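PDB 4JIU: proabylysin from Pyrococcus abyssi, which is the zymogen of a small zinc metallopeptidase of the minigluzincin type and probably hydrolyses peptide bonds once activated. Local coordinates for residues 60-64 with 101-105; 16-20 with 35-40. The protein carries 1 engineered substitution. The contacts are given in a common frame with arbitrary orientation. Residues are numbered along the deposited sequence.

Contact 1. Residues 60-64 with 101-105. With ZN (zinc ion), chain B.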
ATOM      1  N   HIS A  60      -2.898  -0.744  -0.081  1.00  9.10           N
ATOM      2  CA  HIS A  60      -2.623  -2.050   0.495  1.00  8.81           C
ATOM      3  C   HIS A  60      -2.025  -1.897   1.868  1.00  8.43           C
ATOM      4  O   HIS A  60      -2.427  -2.565   2.844  1.00  9.21           O
ATOM      5  CB  HIS A  60      -1.734  -2.826  -0.479  1.00  9.40           C
ATOM      6  CG  HIS A  60      -1.402  -4.209   0.005  1.00  9.02           C
ATOM      7  ND1 HIS A  60      -1.909  -5.333  -0.606  1.00 10.23           N
ATOM      8  CD2 HIS A  60      -0.622  -4.725   0.982  1.00  9.43           C
ATOM      9  CE1 HIS A  60      -1.468  -6.436  -0.013  1.00 10.76           C
ATOM     10  NE2 HIS A  60      -0.684  -6.073   1.006  1.00 10.77           N
ATOM     11  N   GLU A  61      -0.998  -1.052   1.965  1.00  8.71           N
ATOM     12  CA  GLU A  61      -0.335  -0.898   3.261  1.00  8.84           C
ATOM     13  C   GLU A  61      -1.219  -0.199   4.311  1.00  8.78           C
ATOM     14  O   GLU A  61      -1.276  -0.607   5.450  1.00  9.27           O
ATOM     15  CB  GLU A  61       1.008  -0.228   3.097  1.00  9.29           C
ATOM     16  CG  GLU A  61       1.978  -1.006   2.222  1.00  9.98           C
ATOM     17  CD  GLU A  61       2.251  -2.413   2.689  1.00 11.63           C
ATOM     18  OE1 GLU A  61       2.090  -2.803   3.848  1.00 14.37           O
ATOM     19  OE2 GLU A  61       2.673  -3.204   1.793  1.00 13.49           O
ATOM     20  N   LEU A  62      -1.977   0.816   3.884  1.00  8.74           N
ATOM     21  CA  LEU A  62      -2.913   1.471   4.762  0.59  9.55           C
ATOM     22  C   LEU A  62      -3.991   0.478   5.216  1.00  9.52           C
ATOM     23  O   LEU A  62      -4.429   0.554   6.371  1.00 10.77           O
ATOM     24  CB  LEU A  62      -3.622   2.679   4.141  0.59  9.83           C
ATOM     25  CG  LEU A  62      -2.771   3.927   4.014  0.59 10.37           C
ATOM     26  CD1 LEU A  62      -3.470   4.949   3.150  0.59 16.30           C
ATOM     27  CD2 LEU A  62      -2.441   4.536   5.373  0.59 11.90           C
ATOM     28  N   ALA A  63      -4.421  -0.434   4.352  1.00  9.55           N
ATOM     29  CA  ALA A  63      -5.392  -1.434   4.710  1.00  9.42           C
ATOM     30  C   ALA A  63      -4.883  -2.347   5.803  1.00  9.34           C
ATOM     31  O   ALA A  63      -5.636  -2.743   6.704  1.00 10.27           O
ATOM     32  CB  ALA A  63      -5.839  -2.229   3.479  1.00 10.21           C
ATOM     33  N   HIS A  64      -3.596  -2.673   5.790  1.00  8.81           N
ATOM     34  CA  HIS A  64      -3.005  -3.457   6.890  1.00  8.88           C
ATOM     35  C   HIS A  64      -3.187  -2.710   8.192  1.00  9.56           C
ATOM     36  O   HIS A  64      -3.604  -3.241   9.213  1.00 10.79           O
ATOM     37  CB  HIS A  64      -1.528  -3.736   6.647  1.00  9.73           C
ATOM     38  CG  HIS A  64      -1.266  -4.907   5.775  1.00  9.32           C
ATOM     39  ND1 HIS A  64      -1.675  -6.185   6.132  1.00  9.93           N
ATOM     40  CD2 HIS A  64      -0.606  -5.025   4.601  1.00  9.38           C
ATOM     41  CE1 HIS A  64      -1.286  -7.007   5.158  1.00  9.82           C
ATOM     42  NE2 HIS A  64      -0.634  -6.348   4.194  1.00  9.85           N
ATOM     43  N   GLN A 101       9.806  -7.398  -9.816  1.00 14.20           N
ATOM     44  CA  GLN A 101      10.226  -8.743  -9.480  1.00 15.12           C
ATOM     45  C   GLN A 101      10.403  -8.924  -7.990  1.00 15.92           C
ATOM     46  O   GLN A 101      11.219  -9.701  -7.560  1.00 24.50           O
ATOM     47  CB  GLN A 101      11.510  -9.097 -10.248  1.00 17.07           C
ATOM     48  CG  GLN A 101      11.269  -9.092 -11.747  1.00 17.41           C
ATOM     49  CD  GLN A 101      10.442 -10.206 -12.293  1.00 16.22           C
ATOM     50  OE1 GLN A 101      10.752 -11.388 -11.942  1.00 21.12           O
ATOM     51  NE2 GLN A 101       9.463  -9.946 -13.137  1.00 16.90           N
ATOM     52  N   ARG A 102       9.627  -8.206  -7.235  1.00 15.93           N
ATOM     53  CA  ARG A 102       9.659  -8.154  -5.765  1.00 18.89           C
ATOM     54  C   ARG A 102       8.217  -7.938  -5.336  1.00 20.68           C
ATOM     55  O   ARG A 102       7.413  -7.341  -6.063  1.00 22.54           O
ATOM     56  CB  ARG A 102      10.528  -7.012  -5.251  1.00 22.94           C
ATOM     57  CG  ARG A 102      11.934  -6.913  -5.876  1.00 25.44           C
ATOM     58  CD  ARG A 102      12.503  -5.485  -5.793  1.00 31.55           C
ATOM     59  NE  ARG A 102      12.796  -5.122  -4.442  1.00 25.27           N
ATOM     60  CZ  ARG A 102      13.320  -3.983  -4.007  1.00 19.72           C
ATOM     61  NH1 ARG A 102      13.638  -3.021  -4.883  1.00 25.20           N
ATOM     62  NH2 ARG A 102      13.464  -3.930  -2.701  1.00 25.54           N
ATOM     63  N   ASN A 103       7.926  -8.411  -4.146  1.00 27.98           N
ATOM     64  CA  ASN A 103       6.685  -8.525  -3.463  1.00 29.38           C
ATOM     65  C   ASN A 103       6.454  -7.339  -2.523  1.00 26.49           C
ATOM     66  O   ASN A 103       7.480  -6.863  -2.013  1.00 19.92           O
ATOM     67  CB  ASN A 103       6.720  -9.809  -2.581  1.00 34.32           C
ATOM     68  CG  ASN A 103       7.060 -11.076  -3.308  1.00 41.15           C
ATOM     69  OD1 ASN A 103       8.008 -11.819  -3.027  1.00 49.25           O
ATOM     70  ND2 ASN A 103       6.224 -11.361  -4.308  1.00 54.39           N
ATOM     71  N   MET A 104       5.272  -6.819  -2.175  1.00 25.32           N
ATOM     72  CA  MET A 104       5.029  -5.965  -1.016  1.00 19.29           C
ATOM     73  C   MET A 104       4.543  -6.837   0.122  1.00 18.29           C
ATOM     74  O   MET A 104       3.919  -7.873  -0.225  1.00 25.00           O
ATOM     75  CB  MET A 104       3.943  -4.916  -1.280  0.64 20.68           C
ATOM     76  CG  MET A 104       2.505  -5.409  -1.393  0.64 19.16           C
ATOM     77  SD  MET A 104       1.484  -4.248  -2.333  0.64 19.99           S
ATOM     78  CE  MET A 104       2.055  -4.586  -3.975  0.64 15.03           C
ATOM     79  N   VAL A 105       4.722  -6.415   1.356  1.00 13.17           N
ATOM     80  CA  VAL A 105       4.156  -7.185   2.470  1.00 12.82           C
ATOM     81  C   VAL A 105       2.646  -6.914   2.513  1.00 12.30           C
ATOM     82  O   VAL A 105       1.849  -7.894   2.565  1.00 12.27           O
ATOM     83  CB  VAL A 105       4.878  -6.813   3.775  1.00 13.09           C
ATOM     84  CG1 VAL A 105       4.252  -7.527   4.946  1.00 14.66           C
ATOM     85  CG2 VAL A 105       6.368  -7.137   3.671  1.00 14.82           C
ATOM     86  OXT VAL A 105       2.204  -5.763   2.448  1.00 14.47           O
TER
HETATM   87 ZN    ZN B 201      -0.052  -7.219   2.494  0.96 10.19          ZN

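Contact 2. Residues 16-20 with 35-40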
ATOM      1  N   GLN A  16      -8.110   8.532   9.468  1.00 13.11           N
ATOM      2  CA  GLN A  16      -7.402   9.761   9.816  1.00 14.24           C
ATOM      3  C   GLN A  16      -6.469   9.469  10.947  1.00 13.70           C
ATOM      4  O   GLN A  16      -6.823   9.579  12.137  1.00 16.51           O
ATOM      5  CB  GLN A  16      -8.382  10.876  10.110  1.00 18.15           C
ATOM      6  CG  GLN A  16      -9.278  11.283   8.921  1.00 21.68           C
ATOM      7  CD  GLN A  16      -8.570  11.539   7.619  1.00 20.69           C
ATOM      8  OE1 GLN A  16      -7.527  12.200   7.530  1.00 27.70           O
ATOM      9  NE2 GLN A  16      -9.148  11.031   6.518  1.00 29.93           N
ATOM     10  N   ARG A  17      -5.305   9.047  10.567  1.00 14.28           N
ATOM     11  CA  ARG A  17      -4.192   8.742  11.439  1.00 13.38           C
ATOM     12  C   ARG A  17      -2.967   9.373  10.788  1.00 13.23           C
ATOM     13  O   ARG A  17      -2.853   9.287   9.550  1.00 13.51           O
ATOM     14  CB  ARG A  17      -3.949   7.271  11.567  1.00 13.12           C
ATOM     15  CG  ARG A  17      -2.797   6.831  12.429  1.00 13.22           C
ATOM     16  CD  ARG A  17      -2.692   5.303  12.378  1.00 12.78           C
ATOM     17  NE  ARG A  17      -1.582   4.833  13.211  1.00 12.44           N
ATOM     18  CZ  ARG A  17      -1.293   3.560  13.397  1.00 12.39           C
ATOM     19  NH1 ARG A  17      -1.985   2.647  12.753  1.00 12.75           N
ATOM     20  NH2 ARG A  17      -0.303   3.186  14.174  1.00 13.01           N
ATOM     21  N   PRO A  18      -2.040   9.906  11.556  1.00 13.40           N
ATOM     22  CA  PRO A  18      -0.849  10.567  10.987  1.00 13.98           C
ATOM     23  C   PRO A  18       0.236   9.596  10.564  1.00 12.24           C
ATOM     24  O   PRO A  18       1.350   9.574  11.073  1.00 13.84           O
ATOM     25  CB  PRO A  18      -0.392  11.472  12.150  1.00 16.20           C
ATOM     26  CG  PRO A  18      -0.768  10.700  13.350  1.00 17.83           C
ATOM     27  CD  PRO A  18      -2.123  10.142  13.005  1.00 15.18           C
ATOM     28  N   VAL A  19      -0.122   8.768   9.592  1.00 12.20           N
ATOM     29  CA  VAL A  19       0.788   7.739   9.051  1.00 11.69           C
ATOM     30  C   VAL A  19       1.905   8.456   8.321  1.00 11.85           C
ATOM     31  O   VAL A  19       1.656   9.350   7.502  1.00 13.49           O
ATOM     32  CB  VAL A  19      -0.035   6.807   8.123  1.00 12.27           C
ATOM     33  CG1 VAL A  19       0.928   5.863   7.420  1.00 15.70           C
ATOM     34  CG2 VAL A  19      -1.088   6.087   8.916  1.00 14.09           C
ATOM     35  N   LYS A  20       3.117   8.053   8.588  1.00 11.75           N
ATOM     36  CA  LYS A  20       4.300   8.620   7.987  1.00 12.64           C
ATOM     37  C   LYS A  20       4.860   7.680   6.932  1.00 12.66           C
ATOM     38  O   LYS A  20       5.001   6.494   7.202  1.00 15.02           O
ATOM     39  CB  LYS A  20       5.374   8.902   9.050  1.00 13.91           C
ATOM     40  CG  LYS A  20       4.912   9.667  10.237  1.00 16.21           C
ATOM     41  CD  LYS A  20       4.347  11.036   9.922  1.00 19.14           C
ATOM     42  CE  LYS A  20       3.825  11.706  11.219  1.00 23.71           C
ATOM     43  NZ  LYS A  20       3.244  13.030  10.911  1.00 36.99           N
ATOM     44  N   PHE A  35       2.796  -1.195  12.494  1.00 10.39           N
ATOM     45  CA  PHE A  35       1.570  -0.988  13.252  1.00 10.53           C
ATOM     46  C   PHE A  35       1.824  -0.156  14.493  1.00 11.13           C
ATOM     47  O   PHE A  35       1.025   0.705  14.903  1.00 12.63           O
ATOM     48  CB  PHE A  35       0.943  -2.331  13.655  1.00 11.33           C
ATOM     49  CG  PHE A  35       0.620  -3.265  12.513  1.00 10.42           C
ATOM     50  CD1 PHE A  35       1.585  -4.132  12.048  1.00 11.13           C
ATOM     51  CD2 PHE A  35      -0.610  -3.267  11.902  1.00 11.69           C
ATOM     52  CE1 PHE A  35       1.309  -4.998  11.003  1.00 11.79           C
ATOM     53  CE2 PHE A  35      -0.912  -4.138  10.863  1.00 12.72           C
ATOM     54  CZ  PHE A  35       0.059  -4.946  10.434  1.00 12.70           C
ATOM     55  N   LYS A  36       2.956  -0.432  15.146  1.00 10.88           N
ATOM     56  CA  LYS A  36       3.306   0.226  16.405  1.00 12.55           C
ATOM     57  C   LYS A  36       3.476   1.713  16.235  1.00 12.52           C
ATOM     58  O   LYS A  36       2.968   2.519  17.008  1.00 15.86           O
ATOM     59  CB  LYS A  36       4.578  -0.438  16.944  1.00 15.47           C
ATOM     60  CG  LYS A  36       5.086   0.108  18.261  1.00 19.08           C
ATOM     61  CD  LYS A  36       6.181  -0.774  18.851  1.00 22.91           C
ATOM     62  CE  LYS A  36       6.497  -0.492  20.297  1.00 32.97           C
ATOM     63  NZ  LYS A  36       7.679  -1.313  20.737  1.00 37.39           N
ATOM     64  N   TYR A  37       4.202   2.101  15.186  1.00 12.08           N
ATOM     65  CA  TYR A  37       4.587   3.489  14.976  1.00 12.31           C
ATOM     66  C   TYR A  37       3.768   4.210  13.917  1.00 12.34           C
ATOM     67  O   TYR A  37       3.866   5.428  13.764  1.00 14.75           O
ATOM     68  CB  TYR A  37       6.079   3.604  14.643  1.00 12.44           C
ATOM     69  CG  TYR A  37       6.918   3.093  15.789  1.00 13.68           C
ATOM     70  CD1 TYR A  37       7.788   2.004  15.614  1.00 14.50           C
ATOM     71  CD2 TYR A  37       6.886   3.697  17.036  1.00 15.83           C
ATOM     72  CE1 TYR A  37       8.548   1.557  16.679  1.00 19.15           C
ATOM     73  CE2 TYR A  37       7.640   3.263  18.092  1.00 21.54           C
ATOM     74  CZ  TYR A  37       8.473   2.192  17.891  1.00 19.45           C
ATOM     75  OH  TYR A  37       9.237   1.731  18.920  1.00 25.67           O
ATOM     76  N   GLY A  38       2.936   3.478  13.158  1.00 11.61           N
ATOM     77  CA  GLY A  38       2.111   4.145  12.181  1.00 11.56           C
ATOM     78  C   GLY A  38       2.937   4.680  11.013  1.00 10.76           C
ATOM     79  O   GLY A  38       2.872   5.868  10.681  1.00 12.79           O
ATOM     80  N   THR A  39       3.692   3.784  10.383  1.00 10.64           N
ATOM     81  CA  THR A  39       4.531   4.161   9.256  1.00 10.26           C
ATOM     82  C   THR A  39       4.313   3.174   8.105  1.00  9.29           C
ATOM     83  O   THR A  39       3.948   2.018   8.304  1.00 10.50           O
ATOM     84  CB  THR A  39       6.026   4.197   9.597  1.00 10.93           C
ATOM     85  OG1 THR A  39       6.465   2.859   9.966  1.00 12.09           O
ATOM     86  CG2 THR A  39       6.311   5.169  10.740  1.00 12.84           C
ATOM     87  N   ILE A  40       4.579   3.692   6.931  1.00  9.20           N
ATOM     88  CA  ILE A  40       4.678   2.900   5.702  1.00  9.15           C
ATOM     89  C   ILE A  40       6.079   3.135   5.147  1.00  9.95           C
ATOM     90  O   ILE A  40       6.431   4.294   4.924  1.00 11.79           O
ATOM     91  CB  ILE A  40       3.619   3.272   4.672  1.00 10.00           C
ATOM     92  CG1 ILE A  40       2.190   3.105   5.190  1.00 10.36           C
ATOM     93  CG2 ILE A  40       3.917   2.503   3.381  1.00 11.35           C
ATOM     94  CD1 ILE A  40       1.107   3.687   4.325  1.00 11.93           C
TER
HETATM   95  O   HOH W   1       1.239   4.754  16.051  1.00 20.00           O
HETATM   96  O   HOH W   2       2.352   7.844  12.960  1.00 13.93           O

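Contact 1. Residues 60-64 with 101-105
Helix 88-100 ends where Q101 takes up a positive phi, and from there the C-terminal residues run extended toward the zinc carried by helix 51-67. R102 and N103 stay clear of residues 60-64 and anchor the tail elsewhere: the guanidinium of R102 forms a salt bridge with D43, and N103 is joined to I30 by a backbone hydrogen bond. M104 is the first residue to reach the helix. Its side chain lies over one face of the H60 imidazole, with SD 3.9 Å and CG 4.1 Å from the ring centroid, a Met-aromatic contact reinforced by a CH-pi contact. V105 then brings the chain terminus itself to the metal. Its carboxylate O lies 2.0 Å from ZN, the same distance as H60 NE2 and H64 NE2, and H72 supplies the remaining ligand. The other carboxylate oxygen, V105 OXT, turns toward the glutamate between the two histidines and comes within 2.7 Å of E61 OE2. Both imidazoles are held from behind, H60 ND1 by the hydroxyl of Y56 and H64 ND1 by the carbonyl of T69. This is the HExxH zinc site of a gluzincin-like metallopeptidase, here occupied by the protein's own C terminus, an arrangement consistent with a latent zymogen whose tail blocks the active-site cleft.

Contact 2. Residues 16-20 with 35-40
Two backbone hydrogen bonds fix the register between residues 16-20 and 35-40: K20 N donates to G38 O at 3.0 Å, and I40 N donates to K20 O at 2.8 Å. K20 thus bonds to residues on both sides of T39, the signature of a parallel bridge, and CA-H...O contacts from V19 CA to G38 O (3.2 Å) and from T39 CA to K20 O (3.1 Å) accompany them. Before the strand begins, the fully extended side chain of R17 reaches across to the turn, where its NH2 donates to F35 O at 2.9 Å; Y15 OH accepts from NH1 on the same guanidinium. A water accepts from R17 NH2 and donates to K36 O, and a second water lies close to the carbonyls of P18 and Y37. G38 makes room for the arginine: its CA sits over one face of the guanidinium, 3.3 Å from R17 NH2, and an ideal CB there would clash with R17 NE. P18 centres an inverse gamma turn, closed by V19 N bonding to R17 O at 2.8 Å, which leads the chain into the strand. Inward, V19 CG1 packs 3.8 Å from I40 CG1, and both side chains rest on helix 51-67, V19 against L65 and I40 against E61 and L62. G38 and T39 both face S34 in a G1 beta bulge, so the arrangement joins a bulged beta hairpin to the parallel edge strand 20-23 of a small mixed sheet packed on the HExxH helix.

From the N terminus, helix 2-13 leads into residues 16-20, and contact 2 closes the first loop once the chain has passed through strands 20-23 and 31-34 and turned back into strand 39-42. That strand is followed by helix 51-67, where contact 1 opens; its longer, largely helical loop closes only at the C terminus. The two loops therefore lie in series, neither nesting nor crossing. Contact 2 joins edge strand 20-23 to the central strand 39-42, whereas contact 1 fastens the tail to the metal-bearing helix. They meet across the interface between sheet and helix: L62 packs against V19 and I40, E61 against I40, and the F35 ring against the backbone of H64.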